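Local coordinates for endoglucanase (PDB 3X17), which probably hydrolyses internal beta-1,4-glucosidic bonds of cellulose, as a glycoside hydrolase family 9 endoglucanase with an N-terminal Ig-like domain, at residues D240-H245 with W308-A313; A280-A285 with R298-A303. One frame throughout, in Å; residues are numbered along the deposited sequence.

How the interactions relate
Both contacts use helix 294-312 of the family 9 (alpha/alpha)6 barrel: interaction 1 engages its C-terminal end, interaction 2 a section nearer its start. Along the chain, interaction 2 is nested inside the loop that interaction 1 closes, and the turn and strand region 240-245 and helix 272-288 both pack on this one helix. The contact centres are about 13 Å apart, and the two sites meet directly where Val243 CG2 packs on Trp282 CH2 at 4.0 Å. They lie about 27 and 22 Å from the centre of the chain, on the same side of it. None of the touching residues is a zinc or calcium ligand; both contacts are mainly apolar without hydrogen bonds across, as expected of packing.

Interaction 1 (D240-H245 with W308-A313); sequences DGAVYH and WRFLAA
The Phe310 ring carries the methyl of Ala242 on one face: Ala242 CB lies 3.6 Å from the ring centroid and only 5° off the normal, which meets the geometry of a CH-pi contact. The distances confirm the centring, because Ala242 CB is 3.7 Å from Phe310 CZ and 4.0 Å from Phe310 CG. The Asp240 carboxylate approaches the same ring obliquely, its plane turned 60° from the ring plane, with OD2 3.4 Å from Phe310 CE1. The contact joins the last turn of helix 294-312, part of the (alpha/alpha)6 barrel, to the loop leading into strand 243-249. That loop is consistent with an Asx turn, in which Asp240 OD1 accepts from Ala242 N at 3.3 Å, though the position of OD1 is less certain. Gly241, at a positive phi suited to glycine, carries the chain between the two residues that meet the ring.

Phe310 reaches across because its CG stands anti to the backbone N (chi1 -175°). Asp240 OD2 has its strongest polar partner in Arg238, a salt bridge that probably steadies the carboxylate beside the ring. Ile270 of strand 265-271 touches both Ala242 and Phe310. The backbone also closes in at the root of the aromatic side chain: Asp240 O, which Gln306 NE2 hydrogen-bonds, lies 3.5 Å from Phe310 CB.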
loop_
_atom_site.group_PDB
_atom_site.type_symbol
_atom_site.label_atom_id
_atom_site.label_comp_id
_atom_site.label_asym_id
_atom_site.label_seq_id
_atom_site.Cartn_x
_atom_site.Cartn_y
_atom_site.Cartn_z
ATOM N N ASP A 240 29.755 6.214 -5.741
ATOM C CA ASP A 240 29.551 6.718 -7.091
ATOM C C ASP A 240 28.064 7.055 -7.328
ATOM O O ASP A 240 27.721 7.655 -8.343
ATOM C CB ASP A 240 30.143 5.777 -8.163
ATOM C CG ASP A 240 29.488 4.396 -8.172
ATOM O OD1 ASP A 240 28.716 4.082 -7.247
ATOM O OD2 ASP A 240 29.827 3.592 -9.061
ATOM N N GLY A 241 27.203 6.728 -6.352
ATOM C CA GLY A 241 25.772 7.072 -6.444
ATOM C C GLY A 241 24.892 5.897 -6.760
ATOM O O GLY A 241 23.677 5.955 -6.556
ATOM N N ALA A 242 25.492 4.768 -7.136
ATOM C CA ALA A 242 24.705 3.559 -7.372
ATOM C C ALA A 242 24.132 2.987 -6.060
ATOM O O ALA A 242 24.696 3.192 -5.002
ATOM C CB ALA A 242 25.551 2.494 -8.109
ATOM N N VAL A 243 23.009 2.280 -6.142
ATOM C CA VAL A 243 22.304 1.807 -4.949
ATOM C C VAL A 243 22.131 0.289 -4.986
ATOM O O VAL A 243 21.730 -0.266 -6.014
ATOM C CB VAL A 243 20.920 2.508 -4.766
ATOM C CG1 VAL A 243 20.175 1.970 -3.525
ATOM C CG2 VAL A 243 21.113 4.005 -4.630
ATOM N N TYR A 244 22.593 -0.385 -3.928
ATOM C CA TYR A 244 22.484 -1.845 -3.825
ATOM C C TYR A 244 21.031 -2.267 -3.789
ATOM O O TYR A 244 20.151 -1.499 -3.381
ATOM C CB TYR A 244 23.227 -2.382 -2.578
ATOM C CG TYR A 244 24.723 -2.142 -2.627
ATOM C CD1 TYR A 244 25.519 -2.800 -3.566
ATOM C CD2 TYR A 244 25.330 -1.208 -1.788
ATOM C CE1 TYR A 244 26.887 -2.564 -3.642
ATOM C CE2 TYR A 244 26.698 -0.959 -1.849
ATOM C CZ TYR A 244 27.470 -1.630 -2.788
ATOM O OH TYR A 244 28.828 -1.375 -2.881
ATOM N N HIS A 245 20.779 -3.502 -4.197
ATOM C CA HIS A 245 19.430 -3.919 -4.525
ATOM C C HIS A 245 18.662 -4.324 -3.283
ATOM O O HIS A 245 17.481 -4.044 -3.153
ATOM C CB HIS A 245 19.469 -5.081 -5.505
ATOM C CG HIS A 245 18.129 -5.669 -5.801
ATOM N ND1 HIS A 245 17.089 -4.922 -6.328
ATOM C CD2 HIS A 245 17.709 -6.957 -5.807
ATOM C CE1 HIS A 245 16.077 -5.724 -6.608
ATOM N NE2 HIS A 245 16.413 -6.957 -6.266
ATOM N N TRP A 308 21.768 10.334 -9.730
ATOM C CA TRP A 308 21.522 10.711 -11.106
ATOM C C TRP A 308 22.826 10.819 -11.916
ATOM O O TRP A 308 22.827 10.541 -13.106
ATOM C CB TRP A 308 20.743 12.020 -11.214
ATOM C CG TRP A 308 20.377 12.312 -12.645
ATOM C CD1 TRP A 308 21.059 13.094 -13.527
ATOM C CD2 TRP A 308 19.303 11.718 -13.378
ATOM N NE1 TRP A 308 20.446 13.072 -14.745
ATOM C CE2 TRP A 308 19.372 12.219 -14.691
ATOM C CE3 TRP A 308 18.243 10.862 -13.029
ATOM C CZ2 TRP A 308 18.428 11.890 -15.669
ATOM C CZ3 TRP A 308 17.309 10.521 -14.008
ATOM C CH2 TRP A 308 17.427 11.012 -15.319
ATOM N N ARG A 309 23.924 11.241 -11.289
ATOM C CA ARG A 309 25.210 11.291 -12.000
ATOM C C ARG A 309 25.611 9.885 -12.450
ATOM O O ARG A 309 25.962 9.651 -13.615
ATOM C CB ARG A 309 26.300 11.862 -11.102
ATOM C CG ARG A 309 26.549 13.340 -11.300
ATOM C CD ARG A 309 27.341 13.926 -10.135
ATOM N NE ARG A 309 26.561 15.019 -9.563
ATOM C CZ ARG A 309 26.381 15.239 -8.268
ATOM N NH1 ARG A 309 27.035 14.530 -7.363
ATOM N NH2 ARG A 309 25.613 16.252 -7.888
ATOM N N PHE A 310 25.458 8.929 -11.543
ATOM C CA PHE A 310 25.640 7.534 -11.911
ATOM C C PHE A 310 24.749 7.104 -13.077
ATOM O O PHE A 310 25.233 6.489 -14.017
ATOM C CB PHE A 310 25.441 6.595 -10.725
ATOM C CG PHE A 310 25.741 5.167 -11.051
ATOM C CD1 PHE A 310 27.051 4.683 -10.978
ATOM C CD2 PHE A 310 24.737 4.323 -11.505
ATOM C CE1 PHE A 310 27.342 3.376 -11.345
ATOM C CE2 PHE A 310 25.015 3.002 -11.831
ATOM C CZ PHE A 310 26.330 2.534 -11.775
ATOM N N LEU A 311 23.441 7.351 -12.979
ATOM C CA LEU A 311 22.524 6.968 -14.065
ATOM C C LEU A 311 22.847 7.599 -15.426
ATOM O O LEU A 311 22.636 6.983 -16.456
ATOM C CB LEU A 311 21.065 7.273 -13.709
ATOM C CG LEU A 311 20.492 6.488 -12.537
ATOM C CD1 LEU A 311 19.310 7.252 -11.967
ATOM C CD2 LEU A 311 20.092 5.077 -13.030
ATOM N N ALA A 312 23.284 8.845 -15.439
ATOM C CA ALA A 312 23.532 9.526 -16.708
ATOM C C ALA A 312 24.797 8.987 -17.402
ATOM O O ALA A 312 24.941 9.122 -18.616
ATOM C CB ALA A 312 23.601 11.044 -16.516
ATOM N N ALA A 313 25.598 8.214 -16.662
ATOM C CA ALA A 313 26.847 7.654 -17.180
ATOM C C ALA A 313 26.706 6.164 -17.413
ATOM O O ALA A 313 27.681 5.473 -17.677
ATOM C CB ALA A 313 28.011 7.906 -16.196
#

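Interaction 2 (A280-A285 with R298-A303); sequences AAWAMA and RKALAA
Ala303 O, which lies 3.9 Å from Trp282 CZ3, accepts a hydrogen bond from the side-chain NE2 of Gln237. The same residue is tied into its helix by Ala303 N, which donates to Lys299 O at 3.0 Å. No hydrogen bond passes between the segments themselves, so the contact must be read from its packing.

The helices belong to consecutive members of the (alpha/alpha)6 barrel, 272-288 and 294-312, joined by a short connection into an antiparallel helical hairpin. Their local axes approach to 7.7 Å with their directions 150° apart, a close spacing consistent with the small side chains of Ala285, Ala300 and Ala303 at the interface. At its centre the contact is reciprocal: Trp282 CB sits 3.4 Å from Ala300 O, while Ala300 CB sits 3.4 Å from Trp282 O, each beta carbon resting against the backbone carbonyl of the other helix. Ala285 CB adds a looser apolar contact with Ala300 CB at 4.3 Å.

The indole supplies the second part. With CG anti to the carbonyl carbon (chi1 -75°), Trp282 extends across the side of helix 294-312 and turns one face of its six-membered ring to Ala303. Ala303 CB lies 3.8 Å from the centroid of that ring and 15° off its normal, a CH-pi contact displaced toward the rim, where Trp282 CE3 is the closest ring atom at 3.7 Å. Phe234 of helix 221-235 stacks with the indole and also touches Ala303, so a third helix joins the hairpin here.

With a methyl and a methylene set against carbonyl oxygens, and a second methyl over an aromatic face, the pairing across this interface depends on close shape fit and dispersion, not on directional polar bonds.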
loop_
_atom_site.group_PDB
_atom_site.type_symbol
_atom_site.label_atom_id
_atom_site.label_comp_id
_atom_site.label_asym_id
_atom_site.label_seq_id
_atom_site.Cartn_x
_atom_site.Cartn_y
_atom_site.Cartn_z
ATOM N N ALA A 280 14.522 9.254 -6.856
ATOM C CA ALA A 280 13.204 9.887 -6.894
ATOM C C ALA A 280 12.702 10.139 -5.462
ATOM O O ALA A 280 12.277 11.246 -5.115
ATOM C CB ALA A 280 12.202 9.024 -7.700
ATOM N N ALA A 281 12.828 9.140 -4.610
ATOM C CA ALA A 281 12.278 9.256 -3.260
ATOM C C ALA A 281 13.023 10.308 -2.470
ATOM O O ALA A 281 12.401 11.141 -1.801
ATOM C CB ALA A 281 12.304 7.918 -2.543
ATOM N N TRP A 282 14.348 10.306 -2.593
ATOM C CA TRP A 282 15.187 11.313 -1.953
ATOM C C TRP A 282 14.864 12.729 -2.455
ATOM O O TRP A 282 14.941 13.684 -1.687
ATOM C CB TRP A 282 16.663 11.063 -2.234
ATOM C CG TRP A 282 17.260 9.938 -1.476
ATOM C CD1 TRP A 282 16.947 9.534 -0.200
ATOM C CD2 TRP A 282 18.300 9.064 -1.934
ATOM N NE1 TRP A 282 17.694 8.427 0.136
ATOM C CE2 TRP A 282 18.571 8.152 -0.884
ATOM C CE3 TRP A 282 18.994 8.932 -3.142
ATOM C CZ2 TRP A 282 19.523 7.138 -1.003
ATOM C CZ3 TRP A 282 19.936 7.900 -3.265
ATOM C CH2 TRP A 282 20.207 7.043 -2.201
ATOM N N ALA A 283 14.714 12.893 -3.762
ATOM C CA ALA A 283 14.377 14.227 -4.303
ATOM C C ALA A 283 13.004 14.696 -3.813
ATOM O O ALA A 283 12.813 15.873 -3.519
ATOM C CB ALA A 283 14.430 14.238 -5.812
ATOM N N MET A 284 12.029 13.788 -3.762
ATOM C CA MET A 284 10.787 14.085 -3.052
ATOM C C MET A 284 10.997 14.557 -1.610
ATOM O O MET A 284 10.311 15.444 -1.149
ATOM C CB MET A 284 9.832 12.894 -3.082
ATOM C CG MET A 284 9.179 12.704 -4.426
ATOM S SD MET A 284 8.309 11.131 -4.496
ATOM C CE MET A 284 6.792 11.591 -3.648
ATOM N N ALA A 285 11.851 13.871 -0.860
ATOM C CA ALA A 285 12.027 14.194 0.558
ATOM C C ALA A 285 12.692 15.552 0.677
ATOM O O ALA A 285 12.455 16.291 1.646
ATOM C CB ALA A 285 12.879 13.130 1.256
ATOM N N ARG A 298 18.886 18.819 2.459
ATOM C CA ARG A 298 20.112 18.911 1.639
ATOM C C ARG A 298 20.724 17.554 1.377
ATOM O O ARG A 298 21.287 17.307 0.301
ATOM C CB ARG A 298 21.196 19.755 2.345
ATOM C CG ARG A 298 20.952 21.257 2.272
ATOM C CD ARG A 298 22.014 22.030 3.062
ATOM N NE ARG A 298 21.445 23.281 3.526
ATOM C CZ ARG A 298 21.153 23.548 4.792
ATOM N NH1 ARG A 298 21.528 22.718 5.754
ATOM N NH2 ARG A 298 20.559 24.690 5.092
ATOM N N LYS A 299 20.809 16.756 2.430
ATOM C CA LYS A 299 21.486 15.484 2.333
ATOM C C LYS A 299 20.701 14.591 1.377
ATOM O O LYS A 299 21.291 13.890 0.545
ATOM C CB LYS A 299 21.604 14.825 3.715
ATOM C CG LYS A 299 22.317 13.449 3.716
ATOM C CD LYS A 299 22.155 12.804 5.099
ATOM C CE LYS A 299 23.247 11.794 5.392
ATOM N NZ LYS A 299 22.882 10.938 6.570
ATOM N N ALA A 300 19.369 14.629 1.475
ATOM C CA ALA A 300 18.580 13.785 0.591
ATOM C C ALA A 300 18.814 14.274 -0.826
ATOM O O ALA A 300 18.992 13.472 -1.732
ATOM C CB ALA A 300 17.112 13.778 0.951
ATOM N N LEU A 301 18.963 15.589 -0.983
ATOM C CA LEU A 301 19.115 16.167 -2.319
ATOM C C LEU A 301 20.460 15.799 -2.881
ATOM O O LEU A 301 20.552 15.433 -4.045
ATOM C CB LEU A 301 18.935 17.689 -2.319
ATOM C CG LEU A 301 19.329 18.443 -3.602
ATOM C CD1 LEU A 301 18.481 17.992 -4.786
ATOM C CD2 LEU A 301 19.283 19.994 -3.418
ATOM N N ALA A 302 21.497 15.815 -2.038
ATOM C CA ALA A 302 22.853 15.481 -2.514
ATOM C C ALA A 302 22.908 14.044 -2.993
ATOM O O ALA A 302 23.463 13.748 -4.059
ATOM C CB ALA A 302 23.911 15.736 -1.420
ATOM N N ALA A 303 22.295 13.156 -2.214
ATOM C CA ALA A 303 22.248 11.753 -2.556
ATOM C C ALA A 303 21.539 11.548 -3.896
ATOM O O ALA A 303 22.009 10.789 -4.749
ATOM C CB ALA A 303 21.536 10.984 -1.462
#